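Local coordinates for protein SusD homolog (Bacteroides thetaiotaomicron, PDB 3SGH) that probably binds glycans at the cell surface as a SusD-like outer-membrane lipoprotein, handing them to a partner transporter, at residues V110-Q114 against L191-M195; Y318-F324 against K414-P420. All blocks are in the same frame, centred on the assembly; numbering follows the deposited sequence.

Contact 1: V110-Q114 against L191-M195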
loop_
_atom_site.group_PDB
_atom_site.type_symbol
_atom_site.label_atom_id
_atom_site.label_comp_id
_atom_site.label_asym_id
_atom_site.label_seq_id
_atom_site.Cartn_x
_atom_site.Cartn_y
_atom_site.Cartn_z
ATOM N N VAL A 110 14.622 -2.513 -2.405
ATOM C CA VAL A 110 14.081 -1.719 -1.321
ATOM C C VAL A 110 12.544 -1.663 -1.447
ATOM O O VAL A 110 11.866 -1.798 -0.441
ATOM C CB VAL A 110 14.687 -0.302 -1.233
ATOM C CG1 VAL A 110 13.814 0.609 -0.274
ATOM C CG2 VAL A 110 16.210 -0.322 -0.806
ATOM N N TYR A 111 11.982 -1.460 -2.639
ATOM C CA TYR A 111 10.503 -1.332 -2.804
ATOM C C TYR A 111 9.802 -2.594 -2.276
ATOM O O TYR A 111 8.821 -2.539 -1.499
ATOM C CB TYR A 111 10.062 -1.070 -4.269
ATOM C CG TYR A 111 8.634 -0.577 -4.278
ATOM C CD1 TYR A 111 7.536 -1.471 -4.339
ATOM C CD2 TYR A 111 8.368 0.777 -4.145
ATOM C CE1 TYR A 111 6.224 -0.975 -4.283
ATOM C CE2 TYR A 111 7.080 1.260 -4.103
ATOM C CZ TYR A 111 6.019 0.385 -4.178
ATOM O OH TYR A 111 4.741 0.900 -4.086
ATOM N N GLY A 112 10.351 -3.728 -2.646
ATOM C CA GLY A 112 9.763 -4.993 -2.308
ATOM C C GLY A 112 9.904 -5.294 -0.839
ATOM O O GLY A 112 8.985 -5.816 -0.207
HETATM N N MSE A 113 11.086 -5.006 -0.304
HETATM C CA MSE A 113 11.375 -5.357 1.064
HETATM C C MSE A 113 10.770 -4.371 2.066
HETATM O O MSE A 113 10.497 -4.753 3.212
HETATM C CB MSE A 113 12.870 -5.517 1.277
HETATM C CG MSE A 113 13.413 -6.744 0.468
HETATM SE SE MSE A 113 12.584 -8.422 1.008
HETATM C CE MSE A 113 11.864 -8.984 -0.675
ATOM N N GLN A 114 10.550 -3.118 1.678
ATOM C CA GLN A 114 9.848 -2.198 2.584
ATOM C C GLN A 114 8.398 -2.640 2.752
ATOM O O GLN A 114 7.850 -2.539 3.831
ATOM C CB GLN A 114 9.959 -0.738 2.148
ATOM C CG GLN A 114 9.356 -0.322 0.824
ATOM C CD GLN A 114 7.834 -0.147 0.839
ATOM O OE1 GLN A 114 7.279 0.298 1.824
ATOM N NE2 GLN A 114 7.174 -0.514 -0.270
ATOM N N LEU A 191 9.475 7.634 -2.489
ATOM C CA LEU A 191 9.551 6.402 -1.670
ATOM C C LEU A 191 10.293 6.649 -0.385
ATOM O O LEU A 191 9.851 6.218 0.712
ATOM C CB LEU A 191 10.302 5.308 -2.420
ATOM C CG LEU A 191 10.477 3.959 -1.708
ATOM C CD1 LEU A 191 9.136 3.316 -1.293
ATOM C CD2 LEU A 191 11.321 2.994 -2.578
ATOM N N LYS A 192 11.387 7.380 -0.500
ATOM C CA LYS A 192 12.163 7.779 0.676
ATOM C C LYS A 192 11.255 8.546 1.637
ATOM O O LYS A 192 11.239 8.281 2.824
ATOM C CB LYS A 192 13.376 8.602 0.294
ATOM C CG LYS A 192 14.258 9.021 1.478
ATOM C CD LYS A 192 15.560 9.656 0.922
ATOM C CE LYS A 192 16.453 10.174 2.022
ATOM N NZ LYS A 192 17.773 10.674 1.536
ATOM N N LEU A 193 10.449 9.459 1.111
ATOM C CA LEU A 193 9.514 10.221 1.961
ATOM C C LEU A 193 8.400 9.344 2.565
ATOM O O LEU A 193 8.079 9.494 3.769
ATOM C CB LEU A 193 8.925 11.391 1.187
ATOM C CG LEU A 193 7.978 12.312 1.921
ATOM C CD1 LEU A 193 8.683 12.901 3.148
ATOM C CD2 LEU A 193 7.511 13.433 0.969
ATOM N N ARG A 194 7.856 8.422 1.775
ATOM C CA ARG A 194 6.859 7.428 2.294
ATOM C C ARG A 194 7.420 6.650 3.477
ATOM O O ARG A 194 6.784 6.528 4.557
ATOM C CB ARG A 194 6.456 6.437 1.224
ATOM C CG ARG A 194 5.491 5.368 1.740
ATOM C CD ARG A 194 5.355 4.214 0.737
ATOM N NE ARG A 194 4.589 4.580 -0.443
ATOM C CZ ARG A 194 4.350 3.735 -1.466
ATOM N NH1 ARG A 194 4.849 2.496 -1.459
ATOM N NH2 ARG A 194 3.665 4.130 -2.503
HETATM N N MSE A 195 8.643 6.142 3.295
HETATM C CA MSE A 195 9.330 5.387 4.338
HETATM C C MSE A 195 9.577 6.214 5.602
HETATM O O MSE A 195 9.335 5.735 6.749
HETATM C CB MSE A 195 10.632 4.770 3.766
HETATM C CG MSE A 195 10.315 3.816 2.647
HETATM SE SE MSE A 195 11.965 3.184 1.804
HETATM C CE MSE A 195 12.886 2.636 3.385
#
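With their short axes still 11.8 Å apart at closest approach, the helices carrying V110-Q114 and L191-M195 touch through side chains alone. L191 loses more surface to the contact than any other residue. Its CB points across, and its two methyls meet three neighbours: CD1 lies 3.9 Å from Y111 CD2 and 4.2 Å from Q114 CG, while CD2 is 4.1 Å from V110 CG1. The same valine methyl, CG1, also rests 3.8 Å from SE of M195, a selenomethionine in this crystal, so the apolar layer continues one turn along the second helix.

Y111 leaves its helix sideways and bridges the gap with the length of its ring. Ring atom CD2 packs against L191, and its OH accepts a hydrogen bond from R194 NH1 at 3.1 Å, with a nearly straight angle of 163°. The rest of the guanidinium is directed elsewhere: NE forms a salt bridge with E321.

Q114 points toward the other helix but folds back on its own. NE2 donates to Y111 O, 2.9 Å away, within its own helix, and CB and CG face M195 SE and L191 CD1.

The two helices run in nearly the same direction, 20° apart, and M195 also touches W144 and F148 of helix 140-162, which lies between the two in sequence. Near-parallel packing of helices separated by an intervening one is consistent with the TPR-like alpha-alpha superhelix of SusD proteins.

Contact 2: Y318-F324 against K414-P420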
loop_
_atom_site.group_PDB
_atom_site.type_symbol
_atom_site.label_atom_id
_atom_site.label_comp_id
_atom_site.label_asym_id
_atom_site.label_seq_id
_atom_site.Cartn_x
_atom_site.Cartn_y
_atom_site.Cartn_z
ATOM N N TYR A 318 1.373 7.303 -7.061
ATOM C CA TYR A 318 0.788 8.489 -7.656
ATOM C C TYR A 318 1.410 9.768 -7.156
ATOM O O TYR A 318 1.801 9.869 -5.994
ATOM C CB TYR A 318 -0.693 8.564 -7.319
ATOM C CG TYR A 318 -1.585 7.455 -7.834
ATOM C CD1 TYR A 318 -1.777 7.242 -9.177
ATOM C CD2 TYR A 318 -2.216 6.613 -6.968
ATOM C CE1 TYR A 318 -2.618 6.266 -9.649
ATOM C CE2 TYR A 318 -3.097 5.635 -7.448
ATOM C CZ TYR A 318 -3.310 5.481 -8.775
ATOM O OH TYR A 318 -4.196 4.487 -9.194
ATOM N N ALA A 319 1.450 10.780 -8.031
ATOM C CA ALA A 319 1.994 12.075 -7.660
ATOM C C ALA A 319 1.260 12.651 -6.424
ATOM O O ALA A 319 1.886 13.318 -5.579
ATOM C CB ALA A 319 1.955 13.056 -8.844
ATOM N N ALA A 320 -0.050 12.376 -6.320
ATOM C CA ALA A 320 -0.845 12.840 -5.167
ATOM C C ALA A 320 -0.238 12.407 -3.827
ATOM O O ALA A 320 -0.303 13.155 -2.851
ATOM C CB ALA A 320 -2.332 12.363 -5.292
ATOM N N GLU A 321 0.355 11.209 -3.772
ATOM C CA GLU A 321 0.899 10.692 -2.511
ATOM C C GLU A 321 2.016 11.599 -2.004
ATOM O O GLU A 321 2.110 11.829 -0.794
ATOM C CB GLU A 321 1.422 9.262 -2.669
ATOM C CG GLU A 321 1.783 8.642 -1.332
ATOM C CD GLU A 321 2.322 7.213 -1.400
ATOM O OE1 GLU A 321 2.256 6.593 -2.477
ATOM O OE2 GLU A 321 2.749 6.703 -0.328
ATOM N N ALA A 322 2.850 12.118 -2.923
ATOM C CA ALA A 322 3.942 13.025 -2.510
ATOM C C ALA A 322 3.426 14.303 -1.872
ATOM O O ALA A 322 4.063 14.855 -0.927
ATOM C CB ALA A 322 4.886 13.362 -3.686
ATOM N N ALA A 323 2.296 14.795 -2.361
ATOM C CA ALA A 323 1.695 16.005 -1.796
ATOM C C ALA A 323 1.155 15.687 -0.397
ATOM O O ALA A 323 1.390 16.427 0.556
ATOM C CB ALA A 323 0.614 16.521 -2.693
ATOM N N PHE A 324 0.444 14.564 -0.253
ATOM C CA PHE A 324 -0.140 14.221 1.053
ATOM C C PHE A 324 0.912 13.852 2.089
ATOM O O PHE A 324 0.706 14.111 3.263
ATOM C CB PHE A 324 -1.204 13.113 0.964
ATOM C CG PHE A 324 -2.480 13.547 0.302
ATOM C CD1 PHE A 324 -3.348 14.458 0.920
ATOM C CD2 PHE A 324 -2.824 13.032 -0.926
ATOM C CE1 PHE A 324 -4.503 14.846 0.285
ATOM C CE2 PHE A 324 -4.002 13.392 -1.573
ATOM C CZ PHE A 324 -4.844 14.305 -0.974
ATOM N N LYS A 414 -5.793 11.393 1.584
ATOM C CA LYS A 414 -4.660 10.635 1.043
ATOM C C LYS A 414 -5.088 9.211 0.690
ATOM O O LYS A 414 -4.696 8.643 -0.358
ATOM C CB LYS A 414 -3.516 10.598 2.037
ATOM C CG LYS A 414 -2.326 9.753 1.600
ATOM C CD LYS A 414 -1.337 9.641 2.788
ATOM C CE LYS A 414 -0.181 8.732 2.555
ATOM N NZ LYS A 414 0.594 8.506 3.802
ATOM N N TRP A 415 -5.860 8.614 1.604
ATOM C CA TRP A 415 -6.327 7.241 1.460
ATOM C C TRP A 415 -7.269 7.096 0.268
ATOM O O TRP A 415 -7.129 6.154 -0.522
ATOM C CB TRP A 415 -6.969 6.814 2.762
ATOM C CG TRP A 415 -7.770 5.565 2.686
ATOM C CD1 TRP A 415 -7.310 4.298 2.462
ATOM C CD2 TRP A 415 -9.164 5.464 2.934
ATOM N NE1 TRP A 415 -8.358 3.408 2.567
ATOM C CE2 TRP A 415 -9.513 4.114 2.822
ATOM C CE3 TRP A 415 -10.167 6.393 3.219
ATOM C CZ2 TRP A 415 -10.813 3.681 2.992
ATOM C CZ3 TRP A 415 -11.439 5.940 3.433
ATOM C CH2 TRP A 415 -11.753 4.618 3.313
ATOM N N ILE A 416 -8.128 8.095 0.057
ATOM C CA ILE A 416 -9.023 8.075 -1.089
ATOM C C ILE A 416 -8.222 8.226 -2.374
ATOM O O ILE A 416 -8.451 7.514 -3.342
ATOM C CB ILE A 416 -10.078 9.203 -1.016
ATOM C CG1 ILE A 416 -11.015 8.893 0.120
ATOM C CG2 ILE A 416 -10.892 9.305 -2.331
ATOM C CD1 ILE A 416 -11.978 10.111 0.487
ATOM N N ALA A 417 -7.207 9.089 -2.343
ATOM C CA ALA A 417 -6.382 9.379 -3.519
ATOM C C ALA A 417 -5.510 8.178 -3.958
ATOM O O ALA A 417 -5.368 7.920 -5.168
ATOM C CB ALA A 417 -5.490 10.592 -3.292
ATOM N N CYS A 418 -4.893 7.485 -2.988
ATOM C CA CYS A 418 -3.959 6.408 -3.301
ATOM C C CYS A 418 -4.774 5.153 -3.483
ATOM O O CYS A 418 -4.933 4.379 -2.556
ATOM C CB CYS A 418 -2.934 6.270 -2.188
ATOM S SG CYS A 418 -1.875 7.794 -2.070
ATOM N N TYR A 419 -5.344 4.990 -4.681
ATOM C CA TYR A 419 -6.296 3.925 -4.958
ATOM C C TYR A 419 -6.070 3.353 -6.345
ATOM O O TYR A 419 -5.888 4.135 -7.327
ATOM C CB TYR A 419 -7.768 4.426 -4.862
ATOM C CG TYR A 419 -8.771 3.478 -5.486
ATOM C CD1 TYR A 419 -9.318 2.426 -4.740
ATOM C CD2 TYR A 419 -9.183 3.624 -6.814
ATOM C CE1 TYR A 419 -10.171 1.536 -5.288
ATOM C CE2 TYR A 419 -10.052 2.716 -7.380
ATOM C CZ TYR A 419 -10.548 1.694 -6.605
ATOM O OH TYR A 419 -11.398 0.797 -7.142
ATOM N N PRO A 420 -6.124 2.000 -6.469
ATOM C CA PRO A 420 -6.102 0.974 -5.442
ATOM C C PRO A 420 -4.677 0.766 -4.918
ATOM O O PRO A 420 -3.754 0.638 -5.715
ATOM C CB PRO A 420 -6.588 -0.305 -6.177
ATOM C CG PRO A 420 -6.603 0.039 -7.605
ATOM C CD PRO A 420 -6.132 1.409 -7.819
HETATM O O HOH W 1 2.274 6.744 2.448
HETATM O O HOH W 2 1.015 11.150 4.916
#
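K414 enters the contact with its backbone. Its CA lies 3.7 Å from the centroid of the F324 ring and 15° off the ring normal, a CH-pi contact over the face, and its CB comes within 3.6 Å of F324 CG. The extended side chain then runs past E321, with CE 4.4 Å from E321 CG, and its NZ forms a salt bridge with D428. NZ also donates to two waters: water 1, at 2.8 Å from NZ, is 2.8 Å from E321 OE2, itself salt-bridged to R194, and water 2, at 2.9 Å from NZ, reaches F324 O by a weak bond.

One turn on, the small A417 lets the backbones come close: its CB is 3.6 Å from F324 CE2 and 4.1 Å from A320 CB. F324 thus faces K414 while A320 faces A417, so the two helices meet in opposite directions, as neighbours in the TPR-like helical half of the SusD fold, with helix 340-354 packed beside both.

At C418 the helix has ended, and the chain bends in an inverse gamma turn. SG sits 3.7 Å from E321 CB, and CA faces the edge of the Y318 ring. Y419 CB points away and its ring stacks on Y270, but its O accepts a short 2.5 Å hydrogen bond from Y318 OH. A cis peptide follows, placing P420 CD 3.9 Å from that same Y318 OH.

Overall arrangement
Contact 1 closes before contact 2 opens along the chain, yet their centres are only about 15 Å apart and they touch directly. The main tie is a salt bridge from R194 NE to E321 OE2 at 2.8 Å; beside it, L193 CD2 packs 4.2 Å from A322 O. A buried polar path therefore runs from the Y111 hydroxyl through R194 and E321 to water 1 and K414. Strand 314-317, which leads into Y318, adds a second tie, since M317 lies against Y111 and R194. Both contacts belong to the buried helical part of the chain, their centres about 11 and 10 Å from the centre of the chain.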